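Local coordinates for 5-formaminoimidazole-4-carboxamide-1-(beta)-D-ribofuranosyl 5'-monophosphate synthetase (Methanocaldococcus jannaschii, PDB 2R7L), which catalyses the folate-independent, ATP- and formate-dependent formylation of the purine intermediate AICAR to FAICAR, at residues Q79-R83 with S107-P111; L101-E105 with R116-R120. One frame throughout, in Å; residues are numbered along the deposited sequence.

Interaction 1. Residues Q79-R83 with S107-P111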
loop_
_atom_site.group_PDB
_atom_site.type_symbol
_atom_site.label_atom_id
_atom_site.label_comp_id
_atom_site.label_asym_id
_atom_site.label_seq_id
_atom_site.Cartn_x
_atom_site.Cartn_y
_atom_site.Cartn_z
ATOM N N GLN A 79 0.324 38.253 7.260
ATOM C CA GLN A 79 -0.138 38.114 5.889
ATOM C C GLN A 79 1.035 38.128 4.911
ATOM O O GLN A 79 0.978 37.493 3.857
ATOM C CB GLN A 79 -1.108 39.235 5.529
ATOM C CG GLN A 79 -2.293 39.382 6.463
ATOM C CD GLN A 79 -3.335 40.333 5.911
ATOM O OE1 GLN A 79 -3.595 40.356 4.707
ATOM N NE2 GLN A 79 -3.944 41.121 6.791
ATOM N N GLU A 80 2.091 38.860 5.262
ATOM C CA GLU A 80 3.260 38.985 4.392
ATOM C C GLU A 80 4.085 37.712 4.334
ATOM O O GLU A 80 4.432 37.243 3.253
ATOM C CB GLU A 80 4.139 40.176 4.793
ATOM C CG GLU A 80 4.130 41.304 3.767
ATOM C CD GLU A 80 4.858 40.938 2.482
ATOM O OE1 GLU A 80 5.994 40.426 2.567
ATOM O OE2 GLU A 80 4.299 41.164 1.387
ATOM N N LYS A 81 4.406 37.162 5.501
ATOM C CA LYS A 81 5.091 35.883 5.570
ATOM C C LYS A 81 4.353 34.829 4.749
ATOM O O LYS A 81 4.973 34.067 4.012
ATOM C CB LYS A 81 5.214 35.419 7.016
ATOM C CG LYS A 81 5.887 36.416 7.929
ATOM C CD LYS A 81 6.136 35.800 9.293
ATOM C CE LYS A 81 6.788 36.786 10.243
ATOM N NZ LYS A 81 7.004 36.173 11.578
ATOM N N LEU A 82 3.027 34.798 4.870
ATOM C CA LEU A 82 2.217 33.823 4.148
ATOM C C LEU A 82 2.298 34.033 2.646
ATOM O O LEU A 82 2.280 33.075 1.870
ATOM C CB LEU A 82 0.754 33.873 4.599
ATOM C CG LEU A 82 0.400 33.336 5.988
ATOM C CD1 LEU A 82 -1.065 33.619 6.307
ATOM C CD2 LEU A 82 0.696 31.845 6.089
ATOM N N ARG A 83 2.379 35.294 2.236
ATOM C CA ARG A 83 2.477 35.623 0.821
ATOM C C ARG A 83 3.867 35.305 0.273
ATOM O O ARG A 83 4.006 34.926 -0.885
ATOM C CB ARG A 83 2.131 37.094 0.576
ATOM C CG ARG A 83 0.643 37.370 0.376
ATOM C CD ARG A 83 0.429 38.813 -0.056
ATOM N NE ARG A 83 1.059 39.733 0.886
ATOM C CZ ARG A 83 0.395 40.528 1.719
ATOM N NH1 ARG A 83 -0.932 40.536 1.716
ATOM N NH2 ARG A 83 1.061 41.322 2.548
ATOM N N SER A 107 -9.821 42.392 4.948
ATOM C CA SER A 107 -8.540 42.815 5.508
ATOM C C SER A 107 -7.458 41.733 5.374
ATOM O O SER A 107 -6.274 42.002 5.585
ATOM C CB SER A 107 -8.720 43.223 6.972
ATOM O OG SER A 107 -7.481 43.307 7.657
ATOM N N PHE A 108 -7.864 40.515 5.017
ATOM C CA PHE A 108 -6.931 39.383 4.939
ATOM C C PHE A 108 -6.494 39.116 3.500
ATOM O O PHE A 108 -7.135 38.355 2.780
ATOM C CB PHE A 108 -7.550 38.119 5.553
ATOM C CG PHE A 108 -6.544 37.059 5.891
ATOM C CD1 PHE A 108 -6.477 35.887 5.158
ATOM C CD2 PHE A 108 -5.656 37.244 6.932
ATOM C CE1 PHE A 108 -5.543 34.911 5.467
ATOM C CE2 PHE A 108 -4.719 36.271 7.243
ATOM C CZ PHE A 108 -4.666 35.107 6.511
ATOM N N LEU A 109 -5.399 39.750 3.090
ATOM C CA LEU A 109 -4.940 39.671 1.704
ATOM C C LEU A 109 -4.022 38.474 1.457
ATOM O O LEU A 109 -2.817 38.630 1.254
ATOM C CB LEU A 109 -4.246 40.974 1.297
ATOM C CG LEU A 109 -5.126 42.224 1.244
ATOM C CD1 LEU A 109 -4.272 43.471 1.062
ATOM C CD2 LEU A 109 -6.161 42.104 0.135
ATOM N N VAL A 110 -4.604 37.279 1.486
ATOM C CA VAL A 110 -3.884 36.044 1.204
ATOM C C VAL A 110 -4.844 35.122 0.479
ATOM O O VAL A 110 -5.997 35.004 0.879
ATOM C CB VAL A 110 -3.397 35.359 2.492
ATOM C CG1 VAL A 110 -2.402 34.238 2.169
ATOM C CG2 VAL A 110 -2.762 36.370 3.423
ATOM N N PRO A 111 -4.387 34.488 -0.615
ATOM C CA PRO A 111 -5.252 33.562 -1.335
ATOM C C PRO A 111 -5.846 32.537 -0.374
ATOM O O PRO A 111 -5.173 32.103 0.560
ATOM C CB PRO A 111 -4.294 32.894 -2.321
ATOM C CG PRO A 111 -3.249 33.919 -2.562
ATOM C CD PRO A 111 -3.062 34.609 -1.246
#

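Interaction 2. Residues L101-E105 with R116-R120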
loop_
_atom_site.group_PDB
_atom_site.type_symbol
_atom_site.label_atom_id
_atom_site.label_comp_id
_atom_site.label_asym_id
_atom_site.label_seq_id
_atom_site.Cartn_x
_atom_site.Cartn_y
_atom_site.Cartn_z
ATOM N N LEU A 101 -14.194 37.486 11.275
ATOM C CA LEU A 101 -14.898 37.318 10.006
ATOM C C LEU A 101 -14.905 38.585 9.148
ATOM O O LEU A 101 -14.946 38.512 7.916
ATOM C CB LEU A 101 -16.326 36.824 10.240
ATOM C CG LEU A 101 -17.197 36.711 8.990
ATOM C CD1 LEU A 101 -16.606 35.718 7.986
ATOM C CD2 LEU A 101 -18.617 36.323 9.358
ATOM N N ASP A 102 -14.871 39.745 9.794
ATOM C CA ASP A 102 -14.833 40.999 9.055
ATOM C C ASP A 102 -13.442 41.226 8.476
ATOM O O ASP A 102 -13.302 41.560 7.301
ATOM C CB ASP A 102 -15.276 42.170 9.931
ATOM C CG ASP A 102 -16.790 42.314 9.984
ATOM O OD1 ASP A 102 -17.472 41.792 9.074
ATOM O OD2 ASP A 102 -17.299 42.948 10.931
ATOM N N ASN A 103 -12.420 41.027 9.304
ATOM C CA ASN A 103 -11.042 41.018 8.832
ATOM C C ASN A 103 -10.823 40.003 7.707
ATOM O O ASN A 103 -10.009 40.230 6.819
ATOM C CB ASN A 103 -10.084 40.717 9.982
ATOM C CG ASN A 103 -10.051 41.820 11.022
ATOM O OD1 ASN A 103 -10.394 42.970 10.741
ATOM N ND2 ASN A 103 -9.624 41.475 12.233
ATOM N N VAL A 104 -11.550 38.887 7.745
ATOM C CA VAL A 104 -11.424 37.856 6.717
ATOM C C VAL A 104 -12.025 38.325 5.398
ATOM O O VAL A 104 -11.506 38.010 4.327
ATOM C CB VAL A 104 -12.102 36.521 7.130
ATOM C CG1 VAL A 104 -12.164 35.570 5.948
ATOM C CG2 VAL A 104 -11.368 35.868 8.292
ATOM N N GLU A 105 -13.113 39.082 5.471
ATOM C CA GLU A 105 -13.843 39.469 4.261
ATOM C C GLU A 105 -13.181 40.609 3.487
ATOM O O GLU A 105 -13.388 40.730 2.278
ATOM C CB GLU A 105 -15.295 39.841 4.582
ATOM C CG GLU A 105 -16.120 38.718 5.194
ATOM C CD GLU A 105 -16.439 37.614 4.207
ATOM O OE1 GLU A 105 -16.693 37.922 3.025
ATOM O OE2 GLU A 105 -16.445 36.435 4.616
ATOM N N ARG A 116 -15.021 32.971 -0.376
ATOM C CA ARG A 116 -14.839 33.920 0.717
ATOM C C ARG A 116 -16.131 34.619 1.147
ATOM O O ARG A 116 -16.344 34.860 2.334
ATOM C CB ARG A 116 -13.827 34.978 0.286
ATOM C CG ARG A 116 -13.086 35.646 1.404
ATOM C CD ARG A 116 -12.195 36.723 0.833
ATOM N NE ARG A 116 -11.041 36.986 1.681
ATOM C CZ ARG A 116 -9.806 36.585 1.405
ATOM N NH1 ARG A 116 -9.560 35.905 0.291
ATOM N NH2 ARG A 116 -8.816 36.872 2.239
ATOM N N ARG A 117 -16.975 34.955 0.177
ATOM C CA ARG A 117 -18.210 35.685 0.447
ATOM C C ARG A 117 -19.191 34.846 1.270
ATOM O O ARG A 117 -19.918 35.370 2.113
ATOM C CB ARG A 117 -18.880 36.115 -0.865
ATOM C CG ARG A 117 -18.053 37.040 -1.761
ATOM C CD ARG A 117 -17.999 38.478 -1.240
ATOM N NE ARG A 117 -16.773 38.745 -0.489
ATOM C CZ ARG A 117 -16.465 39.916 0.064
ATOM N NH1 ARG A 117 -17.295 40.949 -0.041
ATOM N NH2 ARG A 117 -15.323 40.053 0.727
ATOM N N ILE A 118 -19.194 33.539 1.029
ATOM C CA ILE A 118 -20.204 32.660 1.603
ATOM C C ILE A 118 -19.948 32.321 3.069
ATOM O O ILE A 118 -20.797 31.736 3.735
ATOM C CB ILE A 118 -20.389 31.380 0.762
ATOM C CG1 ILE A 118 -21.815 30.855 0.907
ATOM C CG2 ILE A 118 -19.346 30.326 1.123
ATOM C CD1 ILE A 118 -22.083 29.604 0.130
ATOM N N LEU A 119 -18.790 32.711 3.584
ATOM C CA LEU A 119 -18.482 32.473 4.982
ATOM C C LEU A 119 -19.405 33.297 5.878
ATOM O O LEU A 119 -19.575 32.998 7.062
ATOM C CB LEU A 119 -17.014 32.800 5.278
ATOM C CG LEU A 119 -15.944 31.961 4.558
ATOM C CD1 LEU A 119 -14.551 32.360 5.018
ATOM C CD2 LEU A 119 -16.168 30.471 4.766
ATOM N N ARG A 120 -19.998 34.333 5.300
ATOM C CA ARG A 120 -20.883 35.216 6.039
ATOM C C ARG A 120 -22.266 34.588 6.153
ATOM O O ARG A 120 -22.979 34.804 7.127
ATOM C CB ARG A 120 -20.966 36.579 5.356
ATOM C CG ARG A 120 -21.211 37.708 6.325
ATOM C CD ARG A 120 -21.218 39.048 5.636
ATOM N NE ARG A 120 -19.969 39.797 5.786
ATOM C CZ ARG A 120 -19.379 40.068 6.946
ATOM N NH1 ARG A 120 -18.261 40.778 6.966
ATOM N NH2 ARG A 120 -19.891 39.620 8.085
#

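Interaction 1. Residues Q79-R83 with S107-P111
Gln79, on helix 76-84, lies beside the irregular segment 107-111 with its CA 6.3 Å from the CA of Val110, the nearest pair of CA atoms, and Leu109 is the centre of an inverse gamma turn. The Gln79 chain runs extended beyond CG (chi2 -170°), which carries its amide to the loop backbone. There the amide works in both directions: OE1 accepts from Leu109 N, at a modelled 2.5 Å too short to be taken literally, and NE2 donates to Ser107 O at 2.8 Å. Bonds at both ends, with Lys74 O as a second acceptor for NE2, would hold the amide against rotation. One turn on, Arg83 bends at chi3 (-54°) and NH1 donates a bent hydrogen bond to Leu109 O (2.7 Å), on a lone pair, though the oxygen is tilted out of the guanidinium plane. Its NH2 pairs with Glu76 and, weakly, with Glu80. Leu82 and the CB and CG of Gln79 form the apolar side: Leu82 CD1 meets Phe108 CZ at 3.9 Å, and Gln79 CB touches Val110 CG2. Leu82 and Val110 both pack on Val89 of edge strand 87-89, Leu82 also touches Ile65 of strand 63-66, and helix 4-11 covers the Arg83 and Leu109 side.

Interaction 2. Residues L101-E105 with R116-R120
Asp102 and Arg120 form a salt bridge between helix 101-106 and segment 116-120, NH1 of Arg120 donating to OD1 of Asp102 at the edge of the guanidinium, with the carboxylate plane turned 51° from it; the modelled 2.5 Å is shorter than such bonds usually are and is doubtful. Arg120 gets there by a bend at chi3 (-101°), which also lays its NH1 3.5 Å from Glu105 CG and its NH2 3.8 Å from Leu101 CD2. Arg116 comes in at the other end of the helix. Its chain is extended from CG to NE, and NE donates to Val104 O at 2.9 Å, nearly in line with the C=O bond and in the plane of the guanidinium. Between these two arginines Glu105, bent at chi2 (-71°), turns its carboxylate to the backbone of Arg116, with OE2 2.8 Å from Arg116 O. Its OE1 lies over one face of the Arg117 guanidinium, 3.4 Å from NH2, a salt bridge by charge only if Glu105 is ionised, since no N-H points at the oxygen. The apolar part is Leu119, whose CB meets Leu101 CD1 at 4.0 Å and whose CD1 touches Val104 CG1, the two side chains crossing at about a right angle.

Further out, Ile96 of helix 93-99 touches both Leu101 and Leu119, and Cys99 touches Val104. The C-terminal carboxylate of Ser361 pairs with Arg116 NH1, and Ser123 OG is hydrogen-bonded to Arg120 O. The AICAR-binding His27 lies about 10 Å from Leu119, side chain to side chain.

The closeness of Glu105 OE2 to Arg116 O is consistent with a proton on the acid, whereas Arg117, and more distantly Arg120, would favour the ionised form; the contact does not settle which.

Interactions 1 and 2 interlock along the chain: helix 101-106 of interaction 2 leads directly into segment 107-111 of interaction 1, and segment 116-120 follows a few residues later. Their centres are 14 Å apart, and they meet where the Arg116 side chain passes beside Phe108. Both are partly buried, and both use an arginine to bind a backbone carbonyl. Interaction 1, about 22 Å from the centre of the chain and away from the annotated sites, fastens a loop to helix 76-84. Interaction 2, nearer the centre and the AICAR-binding residues, adds salt bridges between its segments: Leu101 and Val104 both pack on Leu119, while Asp102 and Arg117 lie exposed.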